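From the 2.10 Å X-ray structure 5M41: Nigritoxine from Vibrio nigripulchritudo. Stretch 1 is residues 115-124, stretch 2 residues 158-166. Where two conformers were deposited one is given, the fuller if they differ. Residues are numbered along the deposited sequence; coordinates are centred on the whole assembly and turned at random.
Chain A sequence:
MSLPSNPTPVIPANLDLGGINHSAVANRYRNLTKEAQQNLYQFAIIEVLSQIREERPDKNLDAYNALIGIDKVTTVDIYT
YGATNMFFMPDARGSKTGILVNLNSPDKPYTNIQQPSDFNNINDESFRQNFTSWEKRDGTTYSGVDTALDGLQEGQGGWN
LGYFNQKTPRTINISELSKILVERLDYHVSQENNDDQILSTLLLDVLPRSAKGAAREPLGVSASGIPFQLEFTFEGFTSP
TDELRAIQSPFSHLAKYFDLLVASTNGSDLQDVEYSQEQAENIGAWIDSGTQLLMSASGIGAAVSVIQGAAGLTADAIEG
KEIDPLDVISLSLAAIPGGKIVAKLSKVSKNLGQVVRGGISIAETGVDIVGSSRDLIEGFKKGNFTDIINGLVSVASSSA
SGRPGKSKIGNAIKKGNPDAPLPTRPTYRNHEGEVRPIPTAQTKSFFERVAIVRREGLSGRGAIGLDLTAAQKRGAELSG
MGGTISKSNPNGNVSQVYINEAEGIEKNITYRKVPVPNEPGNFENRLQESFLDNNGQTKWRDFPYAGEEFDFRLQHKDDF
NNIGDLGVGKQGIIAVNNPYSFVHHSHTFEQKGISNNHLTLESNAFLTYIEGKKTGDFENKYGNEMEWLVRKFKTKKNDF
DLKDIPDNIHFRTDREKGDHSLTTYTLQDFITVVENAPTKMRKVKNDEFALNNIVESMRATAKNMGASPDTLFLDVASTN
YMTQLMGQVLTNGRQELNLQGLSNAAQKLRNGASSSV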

# COMPACT_ATOMS: atom_id res chain seq x y z
N GLN A 115 27.16 33.95 42.98
CA GLN A 115 28.52 34.15 43.48
C GLN A 115 29.47 33.18 42.79
O GLN A 115 29.04 32.14 42.30
N PRO A 116 30.78 33.51 42.76
CA PRO A 116 31.78 32.63 42.12
C PRO A 116 31.64 31.15 42.45
O PRO A 116 31.76 30.30 41.56
N SER A 117 31.38 30.84 43.72
CA SER A 117 31.30 29.45 44.18
C SER A 117 30.20 28.65 43.51
O SER A 117 30.28 27.41 43.46
N ASP A 118 29.17 29.33 43.01
CA ASP A 118 28.09 28.67 42.25
C ASP A 118 28.60 27.92 41.00
O ASP A 118 28.08 26.87 40.66
N PHE A 119 29.60 28.48 40.31
CA PHE A 119 30.30 27.79 39.20
C PHE A 119 30.99 26.50 39.67
O PHE A 119 30.99 25.49 38.96
N ASN A 120 31.54 26.53 40.88
CA ASN A 120 32.29 25.38 41.40
C ASN A 120 31.42 24.16 41.68
O ASN A 120 31.91 23.03 41.61
N ASN A 121 30.15 24.39 41.95
CA ASN A 121 29.18 23.34 42.25
C ASN A 121 28.58 22.66 41.00
O ASN A 121 27.88 21.65 41.11
N ILE A 122 28.87 23.20 39.82
CA ILE A 122 28.40 22.60 38.57
C ILE A 122 29.39 21.57 38.06
O ILE A 122 30.50 21.91 37.65
N ASN A 123 28.97 20.31 38.08
CA ASN A 123 29.88 19.23 37.71
C ASN A 123 29.29 18.10 36.84
O ASN A 123 30.03 17.19 36.46
N ASP A 124 28.00 18.17 36.50
CA ASP A 124 27.26 17.11 35.78
C ASP A 124 27.81 16.89 34.37
O ASP A 124 28.29 17.84 33.73
N GLY A 158 36.87 14.78 39.41
CA GLY A 158 36.78 16.05 40.13
C GLY A 158 36.43 17.24 39.24
O GLY A 158 36.56 18.40 39.67
N TRP A 159 35.96 16.97 38.03
CA TRP A 159 35.65 18.02 37.04
C TRP A 159 34.57 19.00 37.50
O TRP A 159 33.52 18.57 38.00
N ASN A 160 34.80 20.30 37.35
CA ASN A 160 33.76 21.31 37.59
C ASN A 160 33.98 22.65 36.87
O ASN A 160 35.05 22.88 36.32
N LEU A 161 32.98 23.53 36.89
CA LEU A 161 33.07 24.83 36.20
C LEU A 161 33.70 26.00 36.97
O LEU A 161 33.64 27.16 36.52
N GLY A 162 34.35 25.72 38.11
CA GLY A 162 35.04 26.74 38.89
C GLY A 162 35.93 27.64 38.07
O GLY A 162 36.02 28.85 38.32
N TYR A 163 36.56 27.08 37.04
CA TYR A 163 37.48 27.86 36.19
C TYR A 163 36.82 29.01 35.41
O TYR A 163 37.50 29.92 34.95
N PHE A 164 35.49 28.98 35.29
CA PHE A 164 34.76 30.08 34.65
C PHE A 164 34.98 31.40 35.41
O PHE A 164 34.81 32.48 34.86
N ASN A 165 35.38 31.31 36.68
CA ASN A 165 35.63 32.51 37.49
C ASN A 165 36.87 33.29 37.10
O ASN A 165 36.98 34.48 37.41
N GLN A 166 37.81 32.64 36.42
CA GLN A 166 39.04 33.29 36.00
C GLN A 166 38.96 33.82 34.58
O GLN A 166 39.82 34.61 34.15

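The two stretches run antiparallel by their CA register: Pro 116 lies nearest Asn 165 (CA to CA 6.0 Å), Asn 120 nearest Gly 162 (4.0 Å) and Asn 123 nearest Asn 160 (4.4 Å). Together they bury 543 Å², counting both sides.

Gln 115 makes no contact with stretch 2; its side chain (chi1 p) points away. Contact begins at Pro 116, whose ring has a C-gamma exo pucker. Pro 116 O accepts a hydrogen bond from Asn 165 ND2 (2.9 Å, 155° at the hydrogen), and Pro 116 CB sits 3.3 Å from Asn 165 OD1. Asn 165, chi1 m, points toward stretch 1 and gives up 71 Å² to it, the largest share in stretch 2.

Ser 117 and Asp 118 point away and touch nothing across the gap. Phe 119 (chi1 m, chi2 -60°) points inward and has 89 Å² covered, more than any other residue here. Phe 164 CB lies over one face of the Phe 119 ring, 3.9 Å from that ring's centroid and 12° off its normal, which supports a CH-pi contact. The two aromatic rings meet obliquely, with planes at 47° and centroids 5.6 Å apart; Phe 119 CE1 approaches Phe 164 CD2 to 3.8 Å. Asn 165 OD1 reaches the ring edge, 3.3 Å from Phe 119 CD2, while Leu 161 CB lies 3.4 Å from Phe 119 O.

Asn 120 (chi1 m) points away at CA-to-CB, yet its amide remains in contact. Asn 120 ND2 bonds weakly to Pro 116 O (3.1 Å, 130°), so that oxygen serves two side-chain amides; the 3.3 Å between Asn 120 ND2 and Asn 165 ND2 joins two donors and is no hydrogen bond. Asn 120 OD1 lies 3.4 Å from Gly 162 CA, and an ideal CB on that glycine would clash with it at 2.4 Å. One water donates to Asn 160 OD1 (2.9 Å) and, weakly, to Asn 120 OD1 (3.4 Å). Asn 160 (chi1 p) also accepts at OD1 from Gly 162 N (2.8 Å).

Beyond Asn 121, which points away, Ile 122 (m, t) packs its CG2 3.5 Å from CD1 of Leu 161 (m, t). Ile 122 O accepts from Leu 161 N (3.1 Å, 147°). Asn 123 (chi1 p) sets CB 3.1 Å from Trp 159 O, although the end of its side chain leads away. Trp 159 (chi1 t) brings its ring nearer, with CZ3 4.0 Å from Asp 124 O.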

# COMPACT_ATOMS: atom_id res chain seq x y z
CB GLN A 115 28.58 33.94 45.00
CG GLN A 115 28.17 32.54 45.46
CD GLN A 115 28.02 32.45 46.98
OE1 GLN A 115 28.85 32.94 47.72
NE2 GLN A 115 26.94 31.85 47.43
CB PRO A 116 33.10 33.20 42.63
CG PRO A 116 32.83 34.67 42.74
CD PRO A 116 31.40 34.77 43.22
CB SER A 117 31.13 29.39 45.71
OG SER A 117 29.76 29.47 46.10
CB ASP A 118 26.99 29.67 41.87
CG ASP A 118 26.15 30.13 43.07
OD1 ASP A 118 26.02 29.36 44.05
OD2 ASP A 118 25.59 31.25 43.01
CB PHE A 119 31.33 28.72 38.52
CG PHE A 119 30.71 29.72 37.56
CD1 PHE A 119 29.96 29.30 36.46
CD2 PHE A 119 30.89 31.09 37.75
CE1 PHE A 119 29.40 30.22 35.57
CE2 PHE A 119 30.33 32.02 36.88
CZ PHE A 119 29.58 31.58 35.78
CB ASN A 120 33.11 25.77 42.63
CG ASN A 120 34.20 26.76 42.30
OD1 ASN A 120 35.37 26.41 42.26
ND2 ASN A 120 33.81 28.00 42.01
CB ASN A 121 28.08 23.88 43.16
CG ASN A 121 28.58 24.22 44.57
OD1 ASN A 121 29.66 23.78 44.99
ND2 ASN A 121 27.80 24.98 45.31
CB ILE A 122 28.08 23.66 37.48
CG1 ILE A 122 26.87 24.48 37.93
CG2 ILE A 122 27.76 22.97 36.16
CD1 ILE A 122 26.78 25.84 37.30
CB ASN A 123 30.53 18.66 38.98
CG ASN A 123 29.52 18.15 39.96
OD1 ASN A 123 28.60 17.44 39.60
ND2 ASN A 123 29.69 18.53 41.22
CB ASP A 124 25.77 17.52 35.71
CG ASP A 124 24.85 16.41 35.16
OD1 ASP A 124 24.69 15.36 35.82
OD2 ASP A 124 24.24 16.62 34.09
CB TRP A 159 35.28 17.37 35.70
CG TRP A 159 35.04 18.37 34.59
CD1 TRP A 159 35.94 18.80 33.62
CD2 TRP A 159 33.81 19.12 34.33
NE1 TRP A 159 35.36 19.73 32.79
CE2 TRP A 159 34.08 19.97 33.16
CE3 TRP A 159 32.55 19.16 34.91
CZ2 TRP A 159 33.14 20.82 32.64
CZ3 TRP A 159 31.60 20.03 34.37
CH2 TRP A 159 31.88 20.83 33.25
CB ASN A 160 33.48 21.51 39.11
CG ASN A 160 34.61 22.21 39.84
OD1 ASN A 160 34.91 23.38 39.58
ND2 ASN A 160 35.22 21.51 40.78
CB LEU A 161 31.68 25.24 35.68
CG LEU A 161 31.01 24.45 34.55
CD1 LEU A 161 29.72 25.15 34.18
CD2 LEU A 161 31.90 24.31 33.32
CB TYR A 163 38.29 26.95 35.25
CG TYR A 163 37.52 26.33 34.11
CD1 TYR A 163 37.62 26.85 32.82
CD2 TYR A 163 36.71 25.21 34.31
CE1 TYR A 163 36.92 26.28 31.75
CE2 TYR A 163 36.00 24.64 33.26
CZ TYR A 163 36.12 25.18 31.98
OH TYR A 163 35.44 24.60 30.94
CB PHE A 164 33.26 29.74 34.55
CG PHE A 164 32.86 28.98 33.30
CD1 PHE A 164 33.67 27.97 32.76
CD2 PHE A 164 31.64 29.26 32.68
CE1 PHE A 164 33.28 27.28 31.61
CE2 PHE A 164 31.24 28.56 31.53
CZ PHE A 164 32.06 27.57 31.00
CB ASN A 165 35.67 32.15 38.97
CG ASN A 165 34.32 31.78 39.49
OD1 ASN A 165 33.38 32.56 39.39
ND2 ASN A 165 34.20 30.56 40.01
CB GLN A 166 40.22 32.33 36.15
CG GLN A 166 40.41 31.85 37.59
CD GLN A 166 40.69 30.36 37.66
OE1 GLN A 166 41.27 29.78 36.73
NE2 GLN A 166 40.27 29.73 38.75
O HOH W 1 37.49 24.65 40.20